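Local atomic coordinates of E3 ubiquitin-protein ligase HERC2 (Homo sapiens, PDB entry 4L1M), a protein that probably attaches ubiquitin to target proteins as a HECT-type E3 ligase, and carries RCC1-like domains, the first of which forms this seven-bladed beta-propeller. Residues Ile67-Arg70 / Val74-Gln77; Val98-His103 / Tyr109-Ala114; Glu254-Leu259 / Tyr281-Gly286. All blocks are in the same frame, centred on the assembly; numbering follows the deposited sequence.

Contact 1 of 3, residues Ile67-Arg70 / Val74-Gln77; sequences ILSR and VYTQ
I67 pairs with Y75, and L68 with V74, where two antiparallel strands run side by side at an angle of 149°, their axes 4.8 Å apart at the closest. They are the two middle strands of a four-stranded propeller blade and form a beta hairpin, strand 64-69 turning back into strand 74-78. I67 and Y75 make the hydrogen-bonded pair: I67 N gives to Y75 O at 2.8 Å, and Y75 N returns the bond to I67 O at 2.9 Å. V74 CA lies 3.3 Å from I67 O, a CA-H...O contact that gives this oxygen a second, weaker donor. L68 and V74 form the next, non-hydrogen-bonded pair, and their backbones bond outward, L68 to strand 55-60 and V74 to V89.

Side chains alternate between the two faces of the sheet. On one, L68 and V74 are buried against I97 and I100 of the neighbouring blade, a place that suits branched aliphatic groups. L68 carries CG anti to its backbone N (chi1 178°), and its CD1 branch reaches V74 CG2 at 3.9 Å, the two side chains meeting at a slant.

The other face belongs to I67 and Y75. I67 is buried and touches V55; the partly exposed tyrosine rests against L53, its hydroxyl suiting a border between core and water. S69 OG, bonded to R73 O, lies at the edge of the Y75 ring, in its plane. Q77 turns its amide away, OE1 bonded to A85 N and NE2 to T83 O, leaving its aliphatic part for I67. Set beside the backbone N (chi1 -50°), CG1 of I67 carries CD1 across toward the partner strand, 4.1 Å from Y75 CB and 4.3 Å from Q77 CB.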
loop_
_atom_site.group_PDB
_atom_site.type_symbol
_atom_site.label_atom_id
_atom_site.label_comp_id
_atom_site.label_asym_id
_atom_site.label_seq_id
_atom_site.Cartn_x
_atom_site.Cartn_y
_atom_site.Cartn_z
ATOM N N ILE A 67 -10.627 -0.478 -8.416
ATOM C CA ILE A 67 -9.890 -0.891 -9.606
ATOM C C ILE A 67 -9.757 0.301 -10.526
ATOM O O ILE A 67 -10.752 0.960 -10.813
ATOM C CB ILE A 67 -10.638 -1.988 -10.363
ATOM C CG1 ILE A 67 -11.060 -3.126 -9.429
ATOM C CG2 ILE A 67 -9.788 -2.538 -11.473
ATOM C CD1 ILE A 67 -12.519 -3.070 -8.998
ATOM N N LEU A 68 -8.543 0.580 -10.991
ATOM C CA LEU A 68 -8.314 1.649 -11.961
ATOM C C LEU A 68 -8.190 1.016 -13.341
ATOM O O LEU A 68 -7.410 0.074 -13.503
ATOM C CB LEU A 68 -7.028 2.388 -11.630
ATOM C CG LEU A 68 -6.636 3.518 -12.589
ATOM C CD1 LEU A 68 -7.714 4.580 -12.573
ATOM C CD2 LEU A 68 -5.275 4.118 -12.241
ATOM N N SER A 69 -8.931 1.551 -14.318
ATOM C CA SER A 69 -8.943 1.018 -15.685
ATOM C C SER A 69 -7.994 1.778 -16.580
ATOM O O SER A 69 -7.658 2.945 -16.310
ATOM C CB SER A 69 -10.326 1.128 -16.315
ATOM O OG SER A 69 -11.294 1.431 -15.357
ATOM N N ARG A 70 -7.555 1.119 -17.654
ATOM C CA ARG A 70 -6.667 1.719 -18.662
ATOM C C ARG A 70 -7.172 3.111 -19.099
ATOM O O ARG A 70 -6.369 4.035 -19.300
ATOM C CB ARG A 70 -6.503 0.759 -19.855
ATOM C CG ARG A 70 -7.544 0.846 -20.945
ATOM C CD ARG A 70 -8.915 0.323 -20.573
ATOM N NE ARG A 70 -9.861 0.669 -21.651
ATOM C CZ ARG A 70 -11.166 0.399 -21.645
ATOM N NH1 ARG A 70 -11.719 -0.248 -20.623
ATOM N NH2 ARG A 70 -11.925 0.768 -22.693
ATOM N N VAL A 74 -12.525 4.535 -12.467
ATOM C CA VAL A 74 -12.376 3.829 -11.215
ATOM C C VAL A 74 -13.651 3.030 -10.871
ATOM O O VAL A 74 -14.767 3.553 -10.938
ATOM C CB VAL A 74 -12.087 4.818 -10.097
ATOM C CG1 VAL A 74 -12.051 4.113 -8.742
ATOM C CG2 VAL A 74 -10.757 5.511 -10.335
ATOM N N TYR A 75 -13.476 1.761 -10.513
ATOM C CA TYR A 75 -14.587 0.907 -10.180
ATOM C C TYR A 75 -14.419 0.391 -8.794
ATOM O O TYR A 75 -13.291 0.332 -8.275
ATOM C CB TYR A 75 -14.653 -0.269 -11.137
ATOM C CG TYR A 75 -14.942 0.151 -12.549
ATOM C CD1 TYR A 75 -13.944 0.706 -13.332
ATOM C CD2 TYR A 75 -16.213 0.039 -13.089
ATOM C CE1 TYR A 75 -14.205 1.114 -14.629
ATOM C CE2 TYR A 75 -16.475 0.461 -14.380
ATOM C CZ TYR A 75 -15.462 0.994 -15.143
ATOM O OH TYR A 75 -15.665 1.401 -16.441
ATOM N N THR A 76 -15.531 0.001 -8.179
ATOM C CA THR A 76 -15.481 -0.538 -6.833
ATOM C C THR A 76 -16.213 -1.867 -6.765
ATOM O O THR A 76 -17.236 -2.058 -7.433
ATOM C CB THR A 76 -16.038 0.482 -5.788
ATOM O OG1 THR A 76 -15.874 -0.040 -4.466
ATOM C CG2 THR A 76 -17.527 0.812 -6.020
ATOM N N GLN A 77 -15.692 -2.769 -5.947
ATOM C CA GLN A 77 -16.272 -4.081 -5.742
ATOM C C GLN A 77 -16.055 -4.506 -4.282
ATOM O O GLN A 77 -14.959 -4.337 -3.740
ATOM C CB GLN A 77 -15.577 -5.072 -6.659
ATOM C CG GLN A 77 -15.963 -6.534 -6.472
ATOM C CD GLN A 77 -17.343 -6.863 -6.989
ATOM O OE1 GLN A 77 -17.771 -6.370 -8.019
ATOM N NE2 GLN A 77 -18.045 -7.726 -6.282
#

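Contact 2 of 3, residues Val98-His103 / Tyr109-Ala114; sequences VKIAAH and YLALAA. With SO4 (sulfate ion), chain G.
V98 opens the contact opposite L112: V98 N reaches L112 O at 2.8 Å, and K99 N reaches the same oxygen at 3.3 Å. The first donor lies almost straight out from the carbonyl (167° at the oxygen), while the second comes in the carbonyl plane on a lone pair (140°), so one acceptor holds two successive amides. V98 is exposed, and its CG1 covers A114 CB at 3.9 Å.

K99 lays its CB against L112 CB, 4.0 Å away, and L112 N gives back to K99 O. Beyond CG the chain is extended and carries NZ away from L112 to V156 O; a long flexible residue can thus be apolar at its root and polar at its tip.

I100 faces A111 across a non-hydrogen-bonded pair, where the alanine methyl takes little room beside the bulkier isoleucine, and I100 CG2 lies 4.4 Å from A111 CB. Placing CG1 between the backbone N and the carbonyl carbon (chi1 49°) turns it and CD1 away from A111 and onto L66 and L68 of the preceding blade.

A101 pairs with L110, A101 N giving to L110 O at 2.9 Å and L110 N to A101 O. Its methyl and the L110 side chain both rest on I158, on the same side as K99 and L112.

A102 sets its CB 4.0 Å from CD1 of the Y109 ring, which also meets W121. The tyrosine hydroxyl donates to O4 of a sulfate ion, with OH and O4 3.1 Å apart; R64 NE binds the same ion, probably from the crystallisation liquor. The whole is a beta hairpin between the first two strands of a propeller blade, begun by a classic beta bulge and packed between the blades on its two sides.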
loop_
_atom_site.group_PDB
_atom_site.type_symbol
_atom_site.label_atom_id
_atom_site.label_comp_id
_atom_site.label_asym_id
_atom_site.label_seq_id
_atom_site.Cartn_x
_atom_site.Cartn_y
_atom_site.Cartn_z
ATOM N N VAL A 98 -5.109 8.580 -12.673
ATOM C CA VAL A 98 -3.878 7.837 -12.901
ATOM C C VAL A 98 -3.357 7.104 -11.671
ATOM O O VAL A 98 -2.452 6.282 -11.797
ATOM C CB VAL A 98 -2.752 8.746 -13.408
ATOM C CG1 VAL A 98 -3.154 9.402 -14.722
ATOM C CG2 VAL A 98 -2.368 9.787 -12.357
ATOM N N LYS A 99 -3.901 7.401 -10.487
ATOM C CA LYS A 99 -3.554 6.633 -9.291
ATOM C C LYS A 99 -4.721 6.544 -8.351
ATOM O O LYS A 99 -5.568 7.434 -8.307
ATOM C CB LYS A 99 -2.334 7.227 -8.560
ATOM C CG LYS A 99 -1.033 7.005 -9.291
ATOM C CD LYS A 99 0.168 7.098 -8.388
ATOM C CE LYS A 99 1.437 7.183 -9.238
ATOM N NZ LYS A 99 2.637 7.407 -8.381
ATOM N N ILE A 100 -4.750 5.442 -7.604
ATOM C CA ILE A 100 -5.701 5.249 -6.549
ATOM C C ILE A 100 -4.983 4.750 -5.315
ATOM O O ILE A 100 -3.904 4.211 -5.387
ATOM C CB ILE A 100 -6.794 4.229 -6.947
ATOM C CG1 ILE A 100 -6.164 2.956 -7.527
ATOM C CG2 ILE A 100 -7.759 4.866 -7.909
ATOM C CD1 ILE A 100 -7.160 1.872 -7.918
ATOM N N ALA A 101 -5.611 4.916 -4.166
ATOM C CA ALA A 101 -5.039 4.417 -2.943
ATOM C C ALA A 101 -6.117 4.112 -1.932
ATOM O O ALA A 101 -7.212 4.680 -1.957
ATOM C CB ALA A 101 -4.067 5.433 -2.370
ATOM N N ALA A 102 -5.763 3.214 -1.032
ATOM C CA ALA A 102 -6.590 2.805 0.056
ATOM C C ALA A 102 -5.703 1.901 0.874
ATOM O O ALA A 102 -4.672 1.508 0.410
ATOM C CB ALA A 102 -7.810 2.050 -0.431
ATOM N N HIS A 103 -6.121 1.553 2.083
ATOM C CA HIS A 103 -5.309 0.747 2.975
ATOM C C HIS A 103 -6.096 -0.472 3.354
ATOM O O HIS A 103 -7.302 -0.382 3.553
ATOM C CB HIS A 103 -4.997 1.548 4.225
ATOM C CG HIS A 103 -4.045 0.871 5.132
ATOM N ND1 HIS A 103 -4.459 0.002 6.113
ATOM C CD2 HIS A 103 -2.697 0.905 5.197
ATOM C CE1 HIS A 103 -3.405 -0.482 6.739
ATOM N NE2 HIS A 103 -2.325 0.067 6.215
ATOM N N TYR A 109 -10.658 6.384 0.686
ATOM C CA TYR A 109 -10.029 6.199 -0.605
ATOM C C TYR A 109 -9.473 7.530 -1.062
ATOM O O TYR A 109 -10.045 8.577 -0.745
ATOM C CB TYR A 109 -11.070 5.680 -1.595
ATOM C CG TYR A 109 -11.922 4.605 -0.974
ATOM C CD1 TYR A 109 -11.533 3.278 -0.997
ATOM C CD2 TYR A 109 -13.079 4.935 -0.291
ATOM C CE1 TYR A 109 -12.293 2.294 -0.395
ATOM C CE2 TYR A 109 -13.845 3.972 0.323
ATOM C CZ TYR A 109 -13.454 2.645 0.270
ATOM O OH TYR A 109 -14.238 1.690 0.909
ATOM N N LEU A 110 -8.365 7.477 -1.798
ATOM C CA LEU A 110 -7.860 8.615 -2.555
ATOM C C LEU A 110 -7.733 8.275 -4.044
ATOM O O LEU A 110 -7.439 7.139 -4.413
ATOM C CB LEU A 110 -6.476 8.993 -2.066
ATOM C CG LEU A 110 -6.347 9.386 -0.618
ATOM C CD1 LEU A 110 -4.899 9.775 -0.359
ATOM C CD2 LEU A 110 -7.247 10.548 -0.265
ATOM N N ALA A 111 -7.920 9.287 -4.879
ATOM C CA ALA A 111 -7.710 9.150 -6.287
ATOM C C ALA A 111 -6.993 10.374 -6.817
ATOM O O ALA A 111 -7.280 11.489 -6.389
ATOM C CB ALA A 111 -9.037 8.970 -6.986
ATOM N N LEU A 112 -6.082 10.164 -7.772
ATOM C CA LEU A 112 -5.233 11.227 -8.310
ATOM C C LEU A 112 -5.427 11.351 -9.814
ATOM O O LEU A 112 -5.269 10.387 -10.539
ATOM C CB LEU A 112 -3.755 10.918 -8.030
ATOM C CG LEU A 112 -2.724 11.875 -8.649
ATOM C CD1 LEU A 112 -2.968 13.310 -8.211
ATOM C CD2 LEU A 112 -1.315 11.487 -8.270
ATOM N N ALA A 113 -5.739 12.561 -10.260
ATOM C CA ALA A 113 -5.950 12.863 -11.675
ATOM C C ALA A 113 -4.641 13.214 -12.378
ATOM O O ALA A 113 -3.683 13.676 -11.757
ATOM C CB ALA A 113 -6.944 14.013 -11.823
ATOM N N ALA A 114 -4.617 12.992 -13.682
ATOM C CA ALA A 114 -3.477 13.346 -14.512
ATOM C C ALA A 114 -3.133 14.824 -14.355
ATOM O O ALA A 114 -1.957 15.196 -14.302
ATOM C CB ALA A 114 -3.790 13.043 -15.969
HETATM S S SO4 G . -16.628 0.454 3.454
HETATM O O1 SO4 G . -17.563 -0.151 2.477
HETATM O O2 SO4 G . -17.200 0.300 4.820
HETATM O O3 SO4 G . -15.311 -0.243 3.366
HETATM O O4 SO4 G . -16.407 1.897 3.135
#

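Contact 3 of 3, residues Glu254-Leu259 / Tyr281-Gly286; sequences EKLQDL and YSWGKG. With SO4 (sulfate ion), chain F.
L256 is the buried centre of this contact, its two methyls parting to meet two aromatic rings. CD2 stands over one face of Y281, displaced toward the rim and 4.2 Å from CG of that ring, a CH-pi kind of approach. CD1 reaches CH2 of the buried W283 at 4.0 Å, the leucine and tryptophan side chains coming from opposite directions.

The looser half is the pair L259 and Y281, both partly exposed. The type I turn from L256 to L259, closed by L259 N giving to L256 O, brings this second leucine round: L259 CD1 lies 3.7 Å from Y281 CZ, near the hydroxyl end, its side chain crossing the tyrosine at about a right angle. Q257 and D258, polar and exposed, suit the bends of the turn, and K255 turns away to make a cation-pi contact with Y301. Far from the leucines, just past the end of the strand, K285 NZ holds O3 of a sulfate, probably from the crystallisation liquor, at 3.0 Å, together with R290 and S268. Between the two segments the chemistry is apolar: leucine methyls on aromatic rings anchor the inter-blade loop by dispersion and exclusion of water, without the directionality of polar bonds.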
loop_
_atom_site.group_PDB
_atom_site.type_symbol
_atom_site.label_atom_id
_atom_site.label_comp_id
_atom_site.label_asym_id
_atom_site.label_seq_id
_atom_site.Cartn_x
_atom_site.Cartn_y
_atom_site.Cartn_z
ATOM N N GLU A 254 18.999 3.849 10.409
ATOM C CA GLU A 254 20.435 3.764 10.263
ATOM C C GLU A 254 20.914 2.418 9.674
ATOM O O GLU A 254 21.882 2.379 8.920
ATOM C CB GLU A 254 21.142 4.033 11.634
ATOM C CG GLU A 254 20.899 5.393 12.364
ATOM C CD GLU A 254 19.700 5.476 13.387
ATOM O OE1 GLU A 254 19.310 4.443 13.991
ATOM O OE2 GLU A 254 19.152 6.599 13.624
ATOM N N LYS A 255 20.202 1.333 9.932
ATOM C CA LYS A 255 20.583 0.021 9.343
ATOM C C LYS A 255 20.390 -0.073 7.838
ATOM O O LYS A 255 21.011 -0.917 7.202
ATOM C CB LYS A 255 19.803 -1.113 9.977
ATOM C CG LYS A 255 20.032 -1.231 11.468
ATOM C CD LYS A 255 21.401 -1.766 11.804
ATOM C CE LYS A 255 21.613 -1.752 13.310
ATOM N NZ LYS A 255 22.962 -2.272 13.616
ATOM N N LEU A 256 19.532 0.774 7.270
ATOM C CA LEU A 256 19.283 0.794 5.829
ATOM C C LEU A 256 20.124 1.847 5.098
ATOM O O LEU A 256 20.050 1.951 3.850
ATOM C CB LEU A 256 17.819 1.100 5.533
ATOM C CG LEU A 256 16.813 0.081 6.005
ATOM C CD1 LEU A 256 15.422 0.580 5.651
ATOM C CD2 LEU A 256 17.024 -1.298 5.413
ATOM N N GLN A 257 20.942 2.582 5.850
ATOM C CA GLN A 257 21.421 3.896 5.420
ATOM C C GLN A 257 22.502 3.821 4.366
ATOM O O GLN A 257 22.907 4.839 3.843
ATOM C CB GLN A 257 21.917 4.722 6.637
ATOM C CG GLN A 257 23.372 4.429 7.010
ATOM C CD GLN A 257 23.793 4.842 8.449
ATOM O OE1 GLN A 257 23.158 5.681 9.119
ATOM N NE2 GLN A 257 24.876 4.226 8.923
ATOM N N ASP A 258 22.983 2.617 4.083
ATOM C CA ASP A 258 23.874 2.399 2.953
ATOM C C ASP A 258 23.298 1.638 1.721
ATOM O O ASP A 258 24.030 1.328 0.752
ATOM C CB ASP A 258 25.101 1.642 3.457
ATOM C CG ASP A 258 24.732 0.367 4.192
ATOM O OD1 ASP A 258 23.651 0.321 4.857
ATOM O OD2 ASP A 258 25.528 -0.593 4.079
ATOM N N LEU A 259 22.008 1.375 1.724
ATOM C CA LEU A 259 21.419 0.550 0.697
ATOM C C LEU A 259 20.657 1.596 -0.138
ATOM O O LEU A 259 20.306 2.688 0.361
ATOM C CB LEU A 259 20.507 -0.529 1.319
ATOM C CG LEU A 259 21.208 -1.194 2.486
ATOM C CD1 LEU A 259 20.231 -1.997 3.329
ATOM C CD2 LEU A 259 22.373 -2.066 2.014
ATOM N N TYR A 281 13.717 -6.176 2.790
ATOM C CA TYR A 281 13.934 -6.242 4.219
ATOM C C TYR A 281 12.606 -6.140 4.878
ATOM O O TYR A 281 11.766 -5.343 4.474
ATOM C CB TYR A 281 14.850 -5.117 4.688
ATOM C CG TYR A 281 16.281 -5.250 4.194
ATOM C CD1 TYR A 281 16.594 -5.015 2.853
ATOM C CD2 TYR A 281 17.326 -5.593 5.065
ATOM C CE1 TYR A 281 17.886 -5.122 2.387
ATOM C CE2 TYR A 281 18.629 -5.706 4.602
ATOM C CZ TYR A 281 18.902 -5.477 3.263
ATOM O OH TYR A 281 20.171 -5.583 2.778
ATOM N N SER A 282 12.395 -6.944 5.910
ATOM C CA SER A 282 11.169 -6.825 6.720
ATOM C C SER A 282 11.534 -6.778 8.191
ATOM O O SER A 282 12.527 -7.372 8.626
ATOM C CB SER A 282 10.215 -7.988 6.452
ATOM O OG SER A 282 10.782 -9.219 6.868
ATOM N N TRP A 283 10.728 -6.046 8.946
ATOM C CA TRP A 283 10.907 -5.935 10.385
ATOM C C TRP A 283 9.598 -5.486 11.025
ATOM O O TRP A 283 8.651 -5.083 10.322
ATOM C CB TRP A 283 12.043 -4.987 10.694
ATOM C CG TRP A 283 11.791 -3.580 10.318
ATOM C CD1 TRP A 283 11.417 -2.583 11.154
ATOM C CD2 TRP A 283 11.976 -2.973 9.027
ATOM N NE1 TRP A 283 11.323 -1.390 10.474
ATOM C CE2 TRP A 283 11.649 -1.605 9.160
ATOM C CE3 TRP A 283 12.361 -3.448 7.775
ATOM C CZ2 TRP A 283 11.683 -0.708 8.077
ATOM C CZ3 TRP A 283 12.379 -2.551 6.694
ATOM C CH2 TRP A 283 12.046 -1.201 6.863
ATOM N N GLY A 284 9.517 -5.625 12.354
ATOM C CA GLY A 284 8.280 -5.384 13.101
ATOM C C GLY A 284 7.715 -6.630 13.767
ATOM O O GLY A 284 8.467 -7.510 14.187
ATOM N N LYS A 285 6.391 -6.697 13.882
ATOM C CA LYS A 285 5.725 -7.775 14.608
ATOM C C LYS A 285 5.827 -9.114 13.864
ATOM O O LYS A 285 5.674 -9.161 12.628
ATOM C CB LYS A 285 4.266 -7.420 14.769
ATOM C CG LYS A 285 3.467 -8.291 15.724
ATOM C CD LYS A 285 2.072 -7.723 15.917
ATOM C CE LYS A 285 1.281 -8.577 16.896
ATOM N NZ LYS A 285 -0.155 -8.180 16.996
ATOM N N GLY A 286 6.051 -10.186 14.614
ATOM C CA GLY A 286 6.402 -11.470 14.056
ATOM C C GLY A 286 5.267 -12.479 14.014
ATOM O O GLY A 286 5.393 -13.515 13.371
HETATM S S SO4 F . -2.556 -7.995 14.315
HETATM O O1 SO4 F . -2.891 -8.094 12.893
HETATM O O2 SO4 F . -3.824 -7.787 15.059
HETATM O O3 SO4 F . -1.894 -9.211 14.834
HETATM O O4 SO4 F . -1.596 -6.878 14.468
#

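How the contacts relate
The three contacts follow one another along the chain in the order 1, 2, 3 and share no strand. Contacts 1 and 2 belong to consecutive four-stranded blades, their centres about 10 Å apart, and touch directly: L68 CD2 packs 3.6 Å from V98 O. Contact 3 sits on the opposite side of the chain's centre, about 33 Å from contact 1 and about 27 Å from contact 2, centre to centre. It joins the loop leading out of strand 250-252 to strand 280-284 of the following blade. Together they sample the packing within and between blades of the RCC1-like ring, which is closed separately, where strands 27-31 and 374-379 share one sheet.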